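Local atomic coordinates of C-glycoside 3-oxidase (Microbacterium trichothecenolyticum, PDB entry 7DVE), a protein that oxidises the C3 hydroxyl of the sugar in C-glycosides such as isoorientin and mangiferin, using bound FAD and passing electrons to oxygen to form hydrogen peroxide. Residues A25-E30 / R499-I504; S34-M39 / N226-L231; P288-R293 / A458-P463; A299-A304 / P434-L439; P340-V345 / G370-K375. All coordinates share one frame; numbering follows the deposited sequence.

Contact 1: A25-E30 / R499-I504; sequences ARILSE and RGARHI
Ile27 and Ala501 bring the two helices together: Ile27 CB lies 3.6 Å from Ala501 CB, and the CA atoms of this pair are the nearest across the contact. Ile27 holds CG2 anti to the backbone N, which carries that methyl past the alanine to the start of the next residue, 4.0 Å from Arg502 N, with the CG of Arg502 beside it. The second apolar group is Leu28, whose CD2 does the touching. This methyl rests 3.9 Å from Ile504 CG2, the two side chains crossing at about a right angle, and 3.5 Å from Ala501 O. No hydrogen bond spans the interface.

Helix 19-31 follows the first strand of the parallel sheet and a GxGxxG pattern, consistent with the dinucleotide-binding helix of a Rossmann-type fold. Helix 490-510, which begins at the FAD-binding residue Thr490, runs against it: segments 25-30 and 499-504 cross at -37°, their axes 8.7 Å apart at closest approach, a separation that the small side chain of Ala501 suits.

Polar groups lie around this apolar seam. Ser29 OG bonds back to Ala25 O at 2.8 Å, standing above the carbonyl plane, while Ser29 N reaches the same oxygen from the other face. One residue along, Arg26 NE pairs with Glu30 OE2 at 2.7 Å, a salt bridge whose hydrogen bond is weak because it is bent to 130°. Glu30 OE2 also has Arg159 of helix 149-161, and the extended Arg502 chain carries its guanidinium to Glu152 of that helix. Ile504 also packs on Phe474 of strand 473-475.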
# COMPACT_ATOMS: atom_id res chain seq x y z
N ALA A 25 3.41 -14.86 -4.62
CA ALA A 25 2.80 -16.18 -4.44
C ALA A 25 1.89 -16.54 -5.60
O ALA A 25 1.95 -17.65 -6.15
CB ALA A 25 2.03 -16.24 -3.12
N ARG A 26 1.03 -15.61 -6.02
CA ARG A 26 0.07 -15.94 -7.07
C ARG A 26 0.75 -16.12 -8.42
O ARG A 26 0.40 -17.04 -9.18
CB ARG A 26 -1.02 -14.87 -7.17
CG ARG A 26 -2.30 -15.44 -7.82
CD ARG A 26 -2.56 -14.78 -9.15
NE ARG A 26 -3.85 -15.10 -9.75
CZ ARG A 26 -4.99 -14.52 -9.42
NH1 ARG A 26 -5.10 -13.76 -8.35
NH2 ARG A 26 -6.06 -14.73 -10.18
N ILE A 27 1.73 -15.27 -8.75
CA ILE A 27 2.36 -15.42 -10.05
C ILE A 27 3.17 -16.69 -10.11
O ILE A 27 3.26 -17.32 -11.17
CB ILE A 27 3.22 -14.20 -10.42
CG1 ILE A 27 2.35 -12.94 -10.45
CG2 ILE A 27 3.89 -14.42 -11.79
CD1 ILE A 27 1.51 -12.86 -11.73
N LEU A 28 3.76 -17.11 -8.99
CA LEU A 28 4.47 -18.38 -9.04
C LEU A 28 3.51 -19.56 -9.01
O LEU A 28 3.82 -20.61 -9.59
CB LEU A 28 5.51 -18.46 -7.91
CG LEU A 28 6.65 -17.44 -8.02
CD1 LEU A 28 7.44 -17.26 -6.72
CD2 LEU A 28 7.59 -17.78 -9.18
N SER A 29 2.34 -19.43 -8.37
CA SER A 29 1.35 -20.51 -8.48
C SER A 29 0.83 -20.64 -9.91
O SER A 29 0.45 -21.75 -10.32
CB SER A 29 0.20 -20.29 -7.51
OG SER A 29 0.66 -20.18 -6.17
N GLU A 30 0.84 -19.55 -10.67
CA GLU A 30 0.45 -19.62 -12.08
C GLU A 30 1.58 -20.15 -12.96
O GLU A 30 1.45 -21.20 -13.59
CB GLU A 30 -0.03 -18.24 -12.57
CG GLU A 30 -1.46 -17.82 -12.13
CD GLU A 30 -1.76 -16.33 -12.38
OE1 GLU A 30 -0.83 -15.58 -12.76
OE2 GLU A 30 -2.92 -15.89 -12.18
N ARG A 499 6.61 -8.30 -12.37
CA ARG A 499 7.85 -8.52 -13.11
C ARG A 499 8.83 -9.38 -12.32
O ARG A 499 9.43 -10.32 -12.85
CB ARG A 499 8.52 -7.20 -13.51
CG ARG A 499 9.61 -7.46 -14.54
CD ARG A 499 10.44 -6.26 -14.91
NE ARG A 499 11.76 -6.72 -15.31
CZ ARG A 499 12.54 -6.11 -16.18
NH1 ARG A 499 12.19 -4.98 -16.76
NH2 ARG A 499 13.72 -6.66 -16.49
N GLY A 500 8.98 -9.10 -11.03
CA GLY A 500 9.93 -9.86 -10.23
C GLY A 500 9.58 -11.34 -10.14
O GLY A 500 10.45 -12.21 -10.29
N ALA A 501 8.31 -11.64 -9.88
CA ALA A 501 7.87 -13.03 -9.78
C ALA A 501 7.95 -13.76 -11.11
O ALA A 501 8.28 -14.95 -11.15
CB ALA A 501 6.45 -13.09 -9.22
N ARG A 502 7.68 -13.06 -12.22
CA ARG A 502 7.92 -13.67 -13.53
C ARG A 502 9.38 -14.01 -13.72
O ARG A 502 9.72 -15.05 -14.30
CB ARG A 502 7.46 -12.73 -14.64
CG ARG A 502 5.99 -12.56 -14.73
CD ARG A 502 5.69 -11.52 -15.76
NE ARG A 502 4.34 -11.66 -16.29
CZ ARG A 502 3.81 -10.85 -17.18
NH1 ARG A 502 4.49 -9.82 -17.67
NH2 ARG A 502 2.56 -11.06 -17.58
N HIS A 503 10.28 -13.14 -13.25
CA HIS A 503 11.70 -13.44 -13.35
C HIS A 503 12.07 -14.68 -12.55
O HIS A 503 12.81 -15.55 -13.03
CB HIS A 503 12.55 -12.25 -12.91
CG HIS A 503 14.01 -12.44 -13.20
ND1 HIS A 503 14.95 -12.67 -12.22
CD2 HIS A 503 14.67 -12.51 -14.38
CE1 HIS A 503 16.14 -12.84 -12.77
NE2 HIS A 503 15.99 -12.75 -14.08
N ILE A 504 11.57 -14.78 -11.32
CA ILE A 504 11.86 -15.96 -10.50
C ILE A 504 11.33 -17.22 -11.18
O ILE A 504 11.99 -18.27 -11.17
CB ILE A 504 11.31 -15.79 -9.07
CG1 ILE A 504 12.12 -14.75 -8.31
CG2 ILE A 504 11.33 -17.11 -8.31
CD1 ILE A 504 11.62 -14.52 -6.91

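Contact 2: S34-M39 / N226-L231; sequences SATIAM and NPNFTL
Ile37 and Asn228 share the shortest bond of the contact, Ile37 N to Asn228 O at 2.7 Å. Thr230 N then donates to Ile37 O at 3.0 Å, and Met39 N to Thr230 O at 2.9 Å with an angle of 156°. This alternation is that of parallel strands, here 37-40 and the outermost strand 229-232 of a Rossmann-type sheet. Ahead of the pairing, Asn226 OD1 accepts from Asn228 N at 2.9 Å, closing an Asx turn, and Asn228 ND2 reaches back to Ser33 O.

On the face carrying Ile37, Met39, Phe229 and Leu231, the Phe229 ring lies across two neighbours. Its CG is anti to the backbone N (chi1 176°), which lays the ring along strand 37-40: Ile37 CG2 meets the ring edge, 3.6 Å from CD1, and Met39 CB approaches CZ. Met39 SD also faces the ring edge, a Met-aromatic contact, and touches Leu231 CD1 at 3.8 Å. An alanine in place of Phe229 would probably open a gap beside Ile37 and leave the Met39 thioether freer to turn.

Bonds across the strands are all backbone to backbone, and this face's side chains make apolar contacts, Ile37 and Phe229 also meeting Leu28 and Ala25 of helix 19-31.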
# COMPACT_ATOMS: atom_id res chain seq x y z
N SER A 34 5.18 -25.98 -10.01
CA SER A 34 6.01 -27.05 -9.49
C SER A 34 6.88 -26.62 -8.31
O SER A 34 7.44 -27.48 -7.62
CB SER A 34 6.90 -27.53 -10.63
OG SER A 34 7.19 -26.41 -11.47
N ALA A 35 7.02 -25.31 -8.09
CA ALA A 35 7.89 -24.78 -7.06
C ALA A 35 7.19 -24.78 -5.70
O ALA A 35 6.02 -24.42 -5.60
CB ALA A 35 8.31 -23.35 -7.41
N THR A 36 7.93 -25.16 -4.66
CA THR A 36 7.42 -25.03 -3.30
C THR A 36 7.65 -23.61 -2.80
O THR A 36 8.68 -23.00 -3.07
CB THR A 36 8.09 -26.03 -2.38
OG1 THR A 36 9.52 -25.92 -2.49
CG2 THR A 36 7.67 -27.44 -2.76
N ILE A 37 6.66 -23.10 -2.06
CA ILE A 37 6.61 -21.69 -1.66
C ILE A 37 6.17 -21.62 -0.20
O ILE A 37 5.12 -22.15 0.16
CB ILE A 37 5.63 -20.88 -2.54
CG1 ILE A 37 5.98 -21.03 -4.03
CG2 ILE A 37 5.61 -19.42 -2.10
CD1 ILE A 37 4.84 -20.65 -4.96
N ALA A 38 6.97 -20.97 0.63
CA ALA A 38 6.59 -20.72 2.01
C ALA A 38 6.47 -19.22 2.24
O ALA A 38 7.36 -18.46 1.85
CB ALA A 38 7.59 -21.34 2.99
N MET A 39 5.38 -18.80 2.87
CA MET A 39 5.14 -17.40 3.17
C MET A 39 5.08 -17.25 4.68
O MET A 39 4.36 -18.00 5.34
CB MET A 39 3.85 -16.89 2.53
CG MET A 39 3.52 -15.44 2.85
SD MET A 39 1.93 -14.90 2.12
CE MET A 39 2.47 -14.17 0.58
N ASN A 226 -3.01 -24.43 -3.98
CA ASN A 226 -1.69 -24.86 -4.42
C ASN A 226 -1.04 -25.73 -3.34
O ASN A 226 -0.57 -25.20 -2.33
CB ASN A 226 -0.83 -23.64 -4.73
CG ASN A 226 0.56 -23.99 -5.20
OD1 ASN A 226 0.93 -25.16 -5.28
ND2 ASN A 226 1.33 -22.96 -5.54
N PRO A 227 -0.98 -27.05 -3.54
CA PRO A 227 -0.40 -27.91 -2.49
C PRO A 227 1.07 -27.63 -2.23
O PRO A 227 1.57 -28.07 -1.19
CB PRO A 227 -0.62 -29.33 -3.03
CG PRO A 227 -0.83 -29.16 -4.49
CD PRO A 227 -1.41 -27.81 -4.72
N ASN A 228 1.75 -26.89 -3.11
CA ASN A 228 3.14 -26.50 -2.94
C ASN A 228 3.30 -25.16 -2.21
O ASN A 228 4.44 -24.70 -2.03
CB ASN A 228 3.85 -26.45 -4.31
CG ASN A 228 3.96 -27.83 -4.94
OD1 ASN A 228 4.06 -28.82 -4.23
ND2 ASN A 228 3.94 -27.91 -6.28
N PHE A 229 2.20 -24.54 -1.78
CA PHE A 229 2.24 -23.26 -1.07
C PHE A 229 1.81 -23.45 0.38
O PHE A 229 0.93 -24.26 0.68
CB PHE A 229 1.33 -22.23 -1.76
CG PHE A 229 1.23 -20.93 -1.04
CD1 PHE A 229 2.13 -19.90 -1.30
CD2 PHE A 229 0.24 -20.71 -0.09
CE1 PHE A 229 2.05 -18.70 -0.64
CE2 PHE A 229 0.15 -19.50 0.58
CZ PHE A 229 1.05 -18.50 0.30
N THR A 230 2.43 -22.69 1.28
CA THR A 230 2.07 -22.72 2.69
C THR A 230 2.22 -21.33 3.29
O THR A 230 3.14 -20.59 2.93
CB THR A 230 2.92 -23.70 3.49
OG1 THR A 230 3.04 -24.92 2.75
CG2 THR A 230 2.28 -24.01 4.84
N LEU A 231 1.31 -20.99 4.20
CA LEU A 231 1.28 -19.69 4.86
C LEU A 231 1.39 -19.90 6.36
O LEU A 231 0.49 -20.49 6.97
CB LEU A 231 -0.01 -18.92 4.55
CG LEU A 231 0.04 -17.41 4.81
CD1 LEU A 231 -0.93 -16.65 3.89
CD2 LEU A 231 -0.23 -17.10 6.26

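Contact 3: P288-R293 / A458-P463; sequences PDALGR and ASVCSP
Ala290 and Val460 each lay a methyl over a peptide plane of the other. Val460 CG2 sits over the face of the Ala290-Leu291 peptide, 3.6 Å from Leu291 N and 3.7 Å from Ala290 C. In return, Ala290 CB stands almost directly above Ser459 C, 3.7 Å away, over the face of the Ser459-Val460 peptide. Away from the interface, the Arg293 guanidinium has Asp289 O in its plane at the edge.

Segment 288-293 is built of two overlapping beta turns, type I from Pro288 to Leu291 and type II from Ala290 to Arg293, in the loop between helix 276-283 and strand 300-307. They are closed by Leu291 N to Pro288 O at 2.8 Å and Arg293 N to Ala290 O at 2.9 Å. Gly292, with positive phi, takes the third place of the second turn.

No hydrogen bond joins the two loops. Segment 458-463, in the loop between strands 427-436 and 473-475, has its own bonds: Ser459 OG with Trp468 NE1, and Val460 backbone with Arg450 and Trp468.

Val460 has CG1 anti to its backbone N (chi1 169°), leaving CG2 to the turns, where it also meets Ala290 CB at 3.7 Å and Pro288 CG at 4.2 Å.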
# COMPACT_ATOMS: atom_id res chain seq x y z
N PRO A 288 23.38 -2.26 1.12
CA PRO A 288 23.80 -1.36 0.05
C PRO A 288 23.52 0.08 0.44
O PRO A 288 22.58 0.37 1.18
CB PRO A 288 22.95 -1.79 -1.15
CG PRO A 288 21.70 -2.33 -0.51
CD PRO A 288 22.15 -3.00 0.77
N ASP A 289 24.36 0.99 -0.07
CA ASP A 289 24.30 2.38 0.34
C ASP A 289 22.90 2.98 0.24
O ASP A 289 22.56 3.85 1.05
CB ASP A 289 25.23 3.24 -0.49
CG ASP A 289 25.54 4.55 0.21
OD1 ASP A 289 26.29 4.49 1.21
OD2 ASP A 289 25.01 5.60 -0.21
N ALA A 290 22.10 2.57 -0.75
CA ALA A 290 20.77 3.15 -0.93
C ALA A 290 19.76 2.63 0.07
O ALA A 290 18.66 3.17 0.14
CB ALA A 290 20.25 2.92 -2.36
N LEU A 291 20.09 1.58 0.83
CA LEU A 291 19.12 0.93 1.70
C LEU A 291 18.52 1.92 2.69
O LEU A 291 19.23 2.61 3.42
CB LEU A 291 19.80 -0.22 2.46
CG LEU A 291 18.87 -0.99 3.39
CD1 LEU A 291 18.05 -2.01 2.60
CD2 LEU A 291 19.64 -1.66 4.51
N GLY A 292 17.19 1.99 2.72
CA GLY A 292 16.50 2.92 3.59
C GLY A 292 16.49 4.36 3.13
O GLY A 292 15.66 5.12 3.60
N ARG A 293 17.38 4.75 2.22
CA ARG A 293 17.48 6.12 1.75
C ARG A 293 16.45 6.41 0.66
O ARG A 293 15.84 5.50 0.09
CB ARG A 293 18.90 6.38 1.23
CG ARG A 293 19.97 6.47 2.30
CD ARG A 293 21.33 6.82 1.71
NE ARG A 293 22.32 7.03 2.75
CZ ARG A 293 22.44 8.16 3.44
NH1 ARG A 293 21.65 9.19 3.22
NH2 ARG A 293 23.39 8.25 4.37
N ALA A 458 22.79 4.28 -6.38
CA ALA A 458 21.57 5.05 -6.22
C ALA A 458 20.30 4.20 -6.23
O ALA A 458 19.21 4.75 -6.29
CB ALA A 458 21.51 6.13 -7.31
N SER A 459 20.43 2.87 -6.17
CA SER A 459 19.27 1.97 -6.13
C SER A 459 19.62 0.74 -5.30
O SER A 459 20.79 0.37 -5.17
CB SER A 459 18.83 1.54 -7.55
OG SER A 459 19.89 0.92 -8.29
N VAL A 460 18.59 0.08 -4.78
CA VAL A 460 18.76 -1.16 -4.03
C VAL A 460 18.57 -2.39 -4.91
O VAL A 460 19.17 -3.44 -4.66
CB VAL A 460 17.81 -1.17 -2.81
CG1 VAL A 460 17.76 -2.54 -2.17
CG2 VAL A 460 18.28 -0.15 -1.78
N CYS A 461 17.78 -2.30 -5.98
CA CYS A 461 17.50 -3.50 -6.75
C CYS A 461 17.44 -3.19 -8.24
O CYS A 461 17.38 -2.03 -8.66
CB CYS A 461 16.20 -4.19 -6.29
SG CYS A 461 14.73 -3.17 -6.47
N SER A 462 17.46 -4.26 -9.02
CA SER A 462 17.39 -4.20 -10.47
C SER A 462 15.94 -4.06 -10.93
O SER A 462 15.01 -4.17 -10.12
CB SER A 462 18.01 -5.48 -11.04
OG SER A 462 17.11 -6.55 -10.82
N PRO A 463 15.70 -3.82 -12.22
CA PRO A 463 14.31 -3.77 -12.69
C PRO A 463 13.57 -5.07 -12.46
O PRO A 463 12.33 -5.08 -12.49
CB PRO A 463 14.45 -3.43 -14.18
CG PRO A 463 15.78 -2.76 -14.27
CD PRO A 463 16.63 -3.53 -13.32

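Contact 4: A299-A304 / P434-L439; sequences AQIVFA and PFVMPL
Ile301 and Pro434 lie side by side, with Ile301 CG2 3.6 Å from Pro434 CB. Val436 runs alongside Ile301 on this face too, touching its CG1 through CG2. Phe303 comes to Pro434 at a slant: CD1 of its ring is 3.6 Å from Pro434 CA.

The other face has Val302 alongside Phe435, the valine CG2 near the plane of the ring at its edge and beside Phe435 CB. Met437 crosses Val302 at about a right angle. Its chain bends at both chi2 and chi3 (-56° and -66°), which folds the thioether back so that SD lies at the edge of the Phe435 ring, while CG rests 3.9 Å from Gln300 OE1. Gln300, extended beyond CG, lies alongside Met437, pointing the same way. The Gln300 side chain lies about 7 Å from that of His444, the inferred proton acceptor.

Backbone pairing sets this register. Val302 and Phe435 form an antiparallel hydrogen-bonded pair, with Val302 N to Phe435 O at 2.9 Å and a reciprocal bond from Phe435 N to Val302 O. Met437 N donates to Gln300 O at 2.8 Å. Past that bond the chains part, and a water bridges them, accepting from Gln300 N at 2.9 Å and donating to Met437 O at 2.8 Å.

Strand 300-307 is thus a middle strand of the antiparallel sheet of this GMC oxidoreductase: strand 427-436 lies along one edge and strand 366-373 along the other, bonding to Ala299, Ile301 and Phe303, while helix 406-424 covers the face of Ile301 and Pro434 through Ala415, Ile419 and Val420.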
# COMPACT_ATOMS: atom_id res chain seq x y z
N ALA A 299 2.65 13.99 1.22
CA ALA A 299 1.91 14.96 2.03
C ALA A 299 0.45 14.99 1.59
O ALA A 299 0.15 15.03 0.39
CB ALA A 299 2.54 16.35 1.92
N GLN A 300 -0.47 14.93 2.56
CA GLN A 300 -1.89 14.73 2.30
C GLN A 300 -2.69 15.91 2.83
O GLN A 300 -2.51 16.32 3.99
CB GLN A 300 -2.37 13.43 2.96
CG GLN A 300 -3.88 13.17 2.80
CD GLN A 300 -4.34 11.85 3.41
OE1 GLN A 300 -3.69 11.27 4.30
NE2 GLN A 300 -5.46 11.37 2.94
N ILE A 301 -3.54 16.47 1.98
CA ILE A 301 -4.39 17.61 2.31
C ILE A 301 -5.83 17.13 2.16
O ILE A 301 -6.17 16.52 1.14
CB ILE A 301 -4.12 18.82 1.39
CG1 ILE A 301 -2.68 19.33 1.53
CG2 ILE A 301 -5.09 19.97 1.74
CD1 ILE A 301 -1.69 18.80 0.49
N VAL A 302 -6.66 17.39 3.16
CA VAL A 302 -8.02 16.86 3.20
C VAL A 302 -9.01 18.00 3.36
O VAL A 302 -8.69 19.08 3.88
CB VAL A 302 -8.23 15.83 4.33
CG1 VAL A 302 -7.34 14.59 4.13
CG2 VAL A 302 -7.98 16.48 5.71
N PHE A 303 -10.23 17.73 2.96
CA PHE A 303 -11.27 18.74 2.90
C PHE A 303 -12.59 17.99 2.92
O PHE A 303 -12.65 16.85 2.48
CB PHE A 303 -11.12 19.56 1.62
CG PHE A 303 -11.71 20.93 1.67
CD1 PHE A 303 -11.62 21.70 2.82
CD2 PHE A 303 -12.35 21.45 0.55
CE1 PHE A 303 -12.14 23.01 2.85
CE2 PHE A 303 -12.90 22.74 0.57
CZ PHE A 303 -12.79 23.52 1.74
N ALA A 304 -13.65 18.62 3.39
CA ALA A 304 -14.95 17.97 3.42
C ALA A 304 -15.99 18.96 2.94
O ALA A 304 -15.94 20.14 3.31
CB ALA A 304 -15.31 17.49 4.84
N PRO A 434 -8.69 23.85 4.05
CA PRO A 434 -8.40 22.42 4.14
C PRO A 434 -7.36 22.19 5.24
O PRO A 434 -6.82 23.12 5.80
CB PRO A 434 -7.85 22.11 2.75
CG PRO A 434 -7.09 23.40 2.40
CD PRO A 434 -7.91 24.51 2.99
N PHE A 435 -7.06 20.92 5.51
CA PHE A 435 -6.16 20.52 6.60
C PHE A 435 -4.99 19.73 6.04
O PHE A 435 -5.19 18.75 5.31
CB PHE A 435 -6.92 19.66 7.63
CG PHE A 435 -6.11 19.30 8.86
CD1 PHE A 435 -5.88 20.23 9.86
CD2 PHE A 435 -5.63 18.01 9.05
CE1 PHE A 435 -5.17 19.90 11.04
CE2 PHE A 435 -4.91 17.67 10.23
CZ PHE A 435 -4.68 18.61 11.22
N VAL A 436 -3.77 20.14 6.38
CA VAL A 436 -2.59 19.35 5.99
C VAL A 436 -2.37 18.28 7.06
O VAL A 436 -2.03 18.59 8.20
CB VAL A 436 -1.34 20.24 5.83
CG1 VAL A 436 -0.15 19.39 5.32
CG2 VAL A 436 -1.59 21.40 4.87
N MET A 437 -2.54 17.00 6.68
CA MET A 437 -2.39 15.90 7.63
C MET A 437 -0.94 15.82 8.13
O MET A 437 -0.03 16.30 7.47
CB MET A 437 -2.76 14.58 6.96
CG MET A 437 -4.25 14.39 6.65
SD MET A 437 -5.29 14.56 8.08
CE MET A 437 -4.76 13.13 9.04
N PRO A 438 -0.69 15.23 9.30
CA PRO A 438 0.70 15.08 9.74
C PRO A 438 1.47 14.11 8.84
O PRO A 438 0.93 13.12 8.34
CB PRO A 438 0.59 14.53 11.17
CG PRO A 438 -0.84 14.23 11.42
CD PRO A 438 -1.68 14.84 10.32
N LEU A 439 2.76 14.40 8.67
CA LEU A 439 3.57 13.63 7.74
C LEU A 439 3.55 12.15 8.11
O LEU A 439 3.56 11.80 9.29
CB LEU A 439 5.00 14.16 7.70
CG LEU A 439 5.01 15.61 7.24
CD1 LEU A 439 6.42 16.22 7.29
CD2 LEU A 439 4.42 15.75 5.84
O HOH W 1 0.74 14.75 5.22

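Contact 5: P340-V345 / G370-K375; sequences PFHGQV and GLFCAK
Gln344 OE1, beside the Phe372 ring, is gripped by two donors: His342 NE2 at 2.7 Å and an angle of 159°, and Asn488 ND2. The imidazole bond lies close to the His342 ring plane and only 22° from the amide plane, so the two flat groups brace each other along one side of strand 341-347. Gln344 sets CG between its backbone N and carbonyl carbon (chi1 53°), turning the amide back over its own strand toward the histidine.

Across the strands, His342 CD2 meets Phe372 CD1 at 3.5 Å with the ring planes oblique, and Gln344 CD lies 4.0 Å from Phe372 CE1. An alanine in place of Gln344 would probably leave His342 NE2 without this acceptor and open a gap at the Phe372 ring.

The pairing beneath is antiparallel. His342 and Phe372 exchange bonds, Phe372 N to His342 O being 2.9 Å, and Gln344 and Gly370 exchange two more. Gly370 has no side chain beside the Phe372 ring, where a CB would be crowded. On the reverse face Phe341 CB touches Leu371 CD2 at 3.7 Å, and Cys373 SG stands at the Phe341 ring edge, with helix 406-424 beyond. A water donates to Pro340 O and accepts from Ala374 N, both at 2.7 Å.

One face is apolar, and the other holds an amide braced by an imidazole, with the Gln344 side chain about 5 Å from FAD. Phe372 meets His444, the inferred proton acceptor, at ring planes nearly parallel, so this face probably helps to shape the wall of the active site.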
# COMPACT_ATOMS: atom_id res chain seq x y z
N PRO A 340 0.59 18.89 -10.26
CA PRO A 340 1.20 17.65 -9.72
C PRO A 340 0.62 17.19 -8.39
O PRO A 340 1.34 17.00 -7.40
CB PRO A 340 2.68 18.04 -9.63
CG PRO A 340 2.69 19.49 -9.40
CD PRO A 340 1.48 20.06 -10.10
N PHE A 341 -0.69 16.92 -8.37
CA PHE A 341 -1.36 16.34 -7.21
C PHE A 341 -2.27 15.21 -7.65
O PHE A 341 -2.98 15.31 -8.66
CB PHE A 341 -2.19 17.40 -6.45
CG PHE A 341 -1.63 18.77 -6.57
CD1 PHE A 341 -0.53 19.15 -5.83
CD2 PHE A 341 -2.16 19.66 -7.49
CE1 PHE A 341 0.02 20.42 -5.99
CE2 PHE A 341 -1.62 20.93 -7.66
CZ PHE A 341 -0.52 21.31 -6.90
N HIS A 342 -2.27 14.12 -6.89
CA HIS A 342 -3.28 13.09 -7.06
C HIS A 342 -4.48 13.46 -6.20
O HIS A 342 -4.33 13.69 -4.99
CB HIS A 342 -2.73 11.72 -6.68
CG HIS A 342 -3.78 10.71 -6.37
ND1 HIS A 342 -4.45 10.01 -7.35
CD2 HIS A 342 -4.31 10.31 -5.18
CE1 HIS A 342 -5.32 9.20 -6.78
NE2 HIS A 342 -5.25 9.36 -5.47
N GLY A 343 -5.66 13.53 -6.80
CA GLY A 343 -6.87 13.92 -6.10
C GLY A 343 -7.87 12.79 -6.07
O GLY A 343 -8.06 12.08 -7.06
N GLN A 344 -8.53 12.62 -4.93
CA GLN A 344 -9.65 11.71 -4.91
C GLN A 344 -10.75 12.34 -4.08
O GLN A 344 -10.49 13.01 -3.08
CB GLN A 344 -9.26 10.33 -4.36
CG GLN A 344 -8.57 10.34 -3.02
CD GLN A 344 -7.82 9.04 -2.76
OE1 GLN A 344 -7.04 8.55 -3.60
NE2 GLN A 344 -8.04 8.48 -1.58
N VAL A 345 -11.98 12.15 -4.56
CA VAL A 345 -13.21 12.55 -3.89
C VAL A 345 -13.96 11.29 -3.52
O VAL A 345 -14.12 10.39 -4.35
CB VAL A 345 -14.06 13.46 -4.80
CG1 VAL A 345 -15.20 14.05 -4.01
CG2 VAL A 345 -13.20 14.53 -5.40
N GLY A 370 -9.30 14.26 -0.77
CA GLY A 370 -7.88 14.24 -0.47
C GLY A 370 -7.01 14.56 -1.68
O GLY A 370 -7.19 14.00 -2.77
N LEU A 371 -6.06 15.47 -1.50
CA LEU A 371 -5.01 15.71 -2.46
C LEU A 371 -3.67 15.26 -1.89
O LEU A 371 -3.39 15.44 -0.70
CB LEU A 371 -4.94 17.19 -2.87
CG LEU A 371 -5.45 17.55 -4.28
CD1 LEU A 371 -6.95 17.30 -4.44
CD2 LEU A 371 -5.06 18.99 -4.67
N PHE A 372 -2.84 14.67 -2.75
CA PHE A 372 -1.57 14.10 -2.37
C PHE A 372 -0.49 14.71 -3.23
O PHE A 372 -0.64 14.80 -4.46
CB PHE A 372 -1.54 12.58 -2.57
CG PHE A 372 -2.53 11.83 -1.73
CD1 PHE A 372 -3.89 11.85 -2.04
CD2 PHE A 372 -2.10 11.09 -0.63
CE1 PHE A 372 -4.83 11.16 -1.26
CE2 PHE A 372 -3.04 10.38 0.14
CZ PHE A 372 -4.41 10.42 -0.18
N CYS A 373 0.61 15.12 -2.58
CA CYS A 373 1.76 15.73 -3.22
C CYS A 373 2.85 14.70 -3.50
O CYS A 373 2.98 13.70 -2.79
CB CYS A 373 2.33 16.83 -2.34
SG CYS A 373 1.20 18.16 -2.11
N ALA A 374 3.63 14.97 -4.55
CA ALA A 374 4.87 14.26 -4.80
C ALA A 374 5.99 14.88 -3.96
O ALA A 374 6.04 16.10 -3.77
CB ALA A 374 5.24 14.32 -6.28
N LYS A 375 6.88 14.04 -3.44
CA LYS A 375 7.96 14.50 -2.59
C LYS A 375 9.16 14.95 -3.43
O LYS A 375 9.46 14.37 -4.47
CB LYS A 375 8.40 13.38 -1.64
CG LYS A 375 9.44 13.82 -0.57
CD LYS A 375 8.98 14.99 0.31
CE LYS A 375 9.98 15.27 1.46
NZ LYS A 375 11.33 15.82 1.02
O HOH W 2 3.54 17.35 -5.92

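In the fold
From the N terminus, helix 19-31 opens contact 1, whose partner, helix 490-510, comes near the C terminus, so the other four contacts all nest within its loop. Contact 2 follows at once with strand 37-40 and closes at 226-231 before contact 3 opens. Contacts 1 and 2 also touch, through Ala25 with Phe229 and Ser29 with Asn226. Contact 3, joining the loop before strand 300-307 to the loop before strand 473-475, encloses contact 4, which encloses contact 5, and none of the loops cross. Contacts 4 and 5 join in one antiparallel sheet, as strands 300-307 and 366-373 are neighbours, about 37 and 31 Å, centre to centre, from contact 1 in the Rossmann-type part.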